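Local coordinates for protein catalase (Bacillus pumilus, PDB 4QOL) that breaks down hydrogen peroxide to water and oxygen at a heme and probably also oxidises phenolic compounds in a peroxidase-like side reaction, at residues A[75-83]-A[320-328]. Residues are numbered along the deposited sequence; the frame is centred on the assembly and turned at random.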
loop_
_atom_site.group_PDB
_atom_site.type_symbol
_atom_site.label_atom_id
_atom_site.label_comp_id
_atom_site.label_asym_id
_atom_site.label_seq_id
_atom_site.Cartn_x
_atom_site.Cartn_y
_atom_site.Cartn_z
ATOM N N LYS A 75 -34.673 -1.097 30.648
ATOM C CA LYS A 75 -34.441 -0.789 32.074
ATOM C C LYS A 75 -32.965 -0.626 32.339
ATOM O O LYS A 75 -32.554 0.078 33.266
ATOM C CB LYS A 75 -34.985 -1.934 32.961
ATOM C CG LYS A 75 -36.501 -2.023 33.095
ATOM C CD LYS A 75 -36.898 -3.161 34.032
ATOM C CE LYS A 75 -38.351 -3.052 34.505
ATOM N NZ LYS A 75 -39.370 -2.692 33.471
ATOM N N HIS A 76 -32.139 -1.295 31.502
ATOM C CA HIS A 76 -30.705 -1.409 31.746
ATOM C C HIS A 76 -29.812 -0.800 30.689
ATOM O O HIS A 76 -28.741 -0.384 31.008
ATOM C CB HIS A 76 -30.291 -2.861 31.881
ATOM C CG HIS A 76 -31.158 -3.649 32.788
ATOM N ND1 HIS A 76 -31.258 -3.368 34.130
ATOM C CD2 HIS A 76 -31.960 -4.713 32.554
ATOM C CE1 HIS A 76 -32.107 -4.219 34.683
ATOM N NE2 HIS A 76 -32.533 -5.053 33.750
ATOM N N THR A 77 -30.324 -0.649 29.480
ATOM C CA THR A 77 -29.593 0.052 28.427
ATOM C C THR A 77 -30.501 0.771 27.468
ATOM O O THR A 77 -31.563 0.286 27.127
ATOM C CB THR A 77 -28.734 -0.947 27.602
ATOM O OG1 THR A 77 -28.038 -0.232 26.562
ATOM C CG2 THR A 77 -29.549 -2.090 27.039
ATOM N N ARG A 78 -30.062 1.955 27.055
ATOM C CA ARG A 78 -30.785 2.759 26.082
ATOM C C ARG A 78 -30.510 2.305 24.648
ATOM O O ARG A 78 -30.975 2.938 23.713
ATOM C CB ARG A 78 -30.472 4.281 26.222
ATOM C CG ARG A 78 -29.029 4.722 25.875
ATOM C CD ARG A 78 -28.746 6.235 26.016
ATOM N NE ARG A 78 -29.125 6.900 24.774
ATOM C CZ ARG A 78 -28.660 8.057 24.310
ATOM N NH1 ARG A 78 -27.725 8.736 24.948
ATOM N NH2 ARG A 78 -29.139 8.516 23.147
ATOM N N ALA A 79 -29.774 1.213 24.471
ATOM C CA ALA A 79 -29.442 0.736 23.121
ATOM C C ALA A 79 -30.717 0.563 22.305
ATOM O O ALA A 79 -31.636 -0.198 22.660
ATOM C CB ALA A 79 -28.662 -0.552 23.203
ATOM N N ALA A 80 -30.750 1.242 21.164
ATOM C CA ALA A 80 -31.942 1.240 20.331
ATOM C C ALA A 80 -32.329 -0.168 19.865
ATOM O O ALA A 80 -33.525 -0.527 19.903
ATOM C CB ALA A 80 -31.753 2.173 19.137
ATOM N N PHE A 81 -31.349 -0.975 19.424
ATOM C CA PHE A 81 -31.687 -2.291 18.899
ATOM C C PHE A 81 -32.260 -3.245 19.949
ATOM O O PHE A 81 -32.840 -4.281 19.585
ATOM C CB PHE A 81 -30.507 -2.956 18.104
ATOM C CG PHE A 81 -29.485 -3.662 18.969
ATOM C CD1 PHE A 81 -28.508 -2.954 19.653
ATOM C CD2 PHE A 81 -29.484 -5.045 19.064
ATOM C CE1 PHE A 81 -27.564 -3.607 20.405
ATOM C CE2 PHE A 81 -28.506 -5.717 19.776
ATOM C CZ PHE A 81 -27.568 -4.983 20.482
ATOM N N LEU A 82 -32.122 -2.914 21.231
ATOM C CA LEU A 82 -32.671 -3.770 22.324
ATOM C C LEU A 82 -33.934 -3.226 22.969
ATOM O O LEU A 82 -34.355 -3.702 24.030
ATOM C CB LEU A 82 -31.595 -4.010 23.387
ATOM C CG LEU A 82 -30.299 -4.713 22.897
ATOM C CD1 LEU A 82 -29.262 -4.824 24.011
ATOM C CD2 LEU A 82 -30.661 -6.095 22.385
ATOM N N SER A 83 -34.559 -2.253 22.344
ATOM C CA SER A 83 -35.516 -1.361 23.090
ATOM C C SER A 83 -36.902 -1.939 23.212
ATOM O O SER A 83 -37.735 -1.447 24.014
ATOM C CB SER A 83 -35.634 0.009 22.459
ATOM O OG SER A 83 -36.114 -0.048 21.104
ATOM N N ALA A 320 -16.709 -0.422 18.100
ATOM C CA ALA A 320 -17.927 -0.033 17.377
ATOM C C ALA A 320 -19.088 -0.209 18.369
ATOM O O ALA A 320 -19.845 -1.185 18.330
ATOM C CB ALA A 320 -18.119 -0.977 16.154
ATOM N N LEU A 321 -19.221 0.748 19.239
ATOM C CA LEU A 321 -20.239 0.740 20.314
ATOM C C LEU A 321 -21.372 1.663 19.932
ATOM O O LEU A 321 -21.165 2.570 19.109
ATOM C CB LEU A 321 -19.554 1.192 21.591
ATOM C CG LEU A 321 -18.476 0.260 22.143
ATOM C CD1 LEU A 321 -17.483 0.960 23.054
ATOM C CD2 LEU A 321 -19.078 -0.936 22.839
ATOM N N VAL A 322 -22.548 1.459 20.509
ATOM C CA VAL A 322 -23.710 2.248 20.199
ATOM C C VAL A 322 -24.214 2.861 21.504
ATOM O O VAL A 322 -23.840 2.356 22.589
ATOM C CB VAL A 322 -24.812 1.461 19.472
ATOM C CG1 VAL A 322 -24.372 1.111 18.041
ATOM C CG2 VAL A 322 -25.221 0.217 20.217
ATOM N N PRO A 323 -24.967 3.951 21.402
ATOM C CA PRO A 323 -25.401 4.611 22.605
ATOM C C PRO A 323 -26.092 3.650 23.542
ATOM O O PRO A 323 -26.974 2.882 23.117
ATOM C CB PRO A 323 -26.353 5.715 22.063
ATOM C CG PRO A 323 -25.816 6.029 20.733
ATOM C CD PRO A 323 -25.401 4.694 20.195
ATOM N N GLY A 324 -25.666 3.696 24.818
ATOM C CA GLY A 324 -26.143 2.750 25.858
ATOM C C GLY A 324 -25.257 1.553 26.132
ATOM O O GLY A 324 -25.476 0.803 27.063
ATOM N N ILE A 325 -24.254 1.352 25.263
ATOM C CA ILE A 325 -23.282 0.262 25.459
ATOM C C ILE A 325 -21.890 0.823 25.343
ATOM O O ILE A 325 -21.537 1.415 24.312
ATOM C CB ILE A 325 -23.464 -0.814 24.398
ATOM C CG1 ILE A 325 -24.912 -1.322 24.319
ATOM C CG2 ILE A 325 -22.574 -2.023 24.699
ATOM C CD1 ILE A 325 -25.253 -2.352 23.248
ATOM N N GLU A 326 -21.130 0.681 26.421
ATOM C CA GLU A 326 -19.821 1.298 26.564
ATOM C C GLU A 326 -18.746 0.275 26.964
ATOM O O GLU A 326 -19.064 -0.794 27.466
ATOM C CB GLU A 326 -19.901 2.432 27.580
ATOM C CG GLU A 326 -20.736 3.580 27.011
ATOM C CD GLU A 326 -20.902 4.773 27.891
ATOM O OE1 GLU A 326 -20.070 4.970 28.788
ATOM O OE2 GLU A 326 -21.872 5.546 27.632
ATOM N N ALA A 327 -17.476 0.636 26.733
ATOM C CA ALA A 327 -16.358 -0.205 27.206
ATOM C C ALA A 327 -16.325 -0.206 28.715
ATOM O O ALA A 327 -16.744 0.776 29.371
ATOM C CB ALA A 327 -15.032 0.299 26.636
ATOM N N SER A 328 -15.888 -1.276 29.317
ATOM C CA SER A 328 -15.432 -1.195 30.670
ATOM C C SER A 328 -13.938 -0.852 30.683
ATOM O O SER A 328 -13.236 -0.889 29.632
ATOM C CB SER A 328 -15.654 -2.496 31.407
ATOM O OG SER A 328 -14.706 -3.519 31.028
HETATM O O HOH W 1 -28.098 2.672 20.595
#
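OG1 of T77 is gripped twice: it donates to O of G324 at 2.8 Å and accepts from N of A79 at 3.1 Å, the second bond closing an ST turn. This turn, in the loop joining strands 60-69 and 88-96 of the catalase beta-barrel, meets a type II turn, V322 to I325, leading into strand 325-327. With chi1 at 179°, OG1 stands anti to N of T77 and reaches the G324 carbonyl from above its plane, 57° out. A valine in place of T77 has no hydroxyl, which would probably leave the A79 N-H without its acceptor and the G324 carbonyl without this tie. CG of R78 packs 3.5 Å from CA of G324, where a CB would clash with R78 CG, A79 N and T77 OG1; the G324 phi of 97° calls for glycine anyway. CB of P323 sits 3.9 Å above the R78 guanidinium plane, while NH1 bonds to O of H398. CA of A79 makes a CA-H...O contact (3.3 Å) with O of P323, which also accepts from a water that accepts from N of A80. CD1 of I325 touches CB of A79 and, also at 3.9 Å, CE1 at the F81 ring edge.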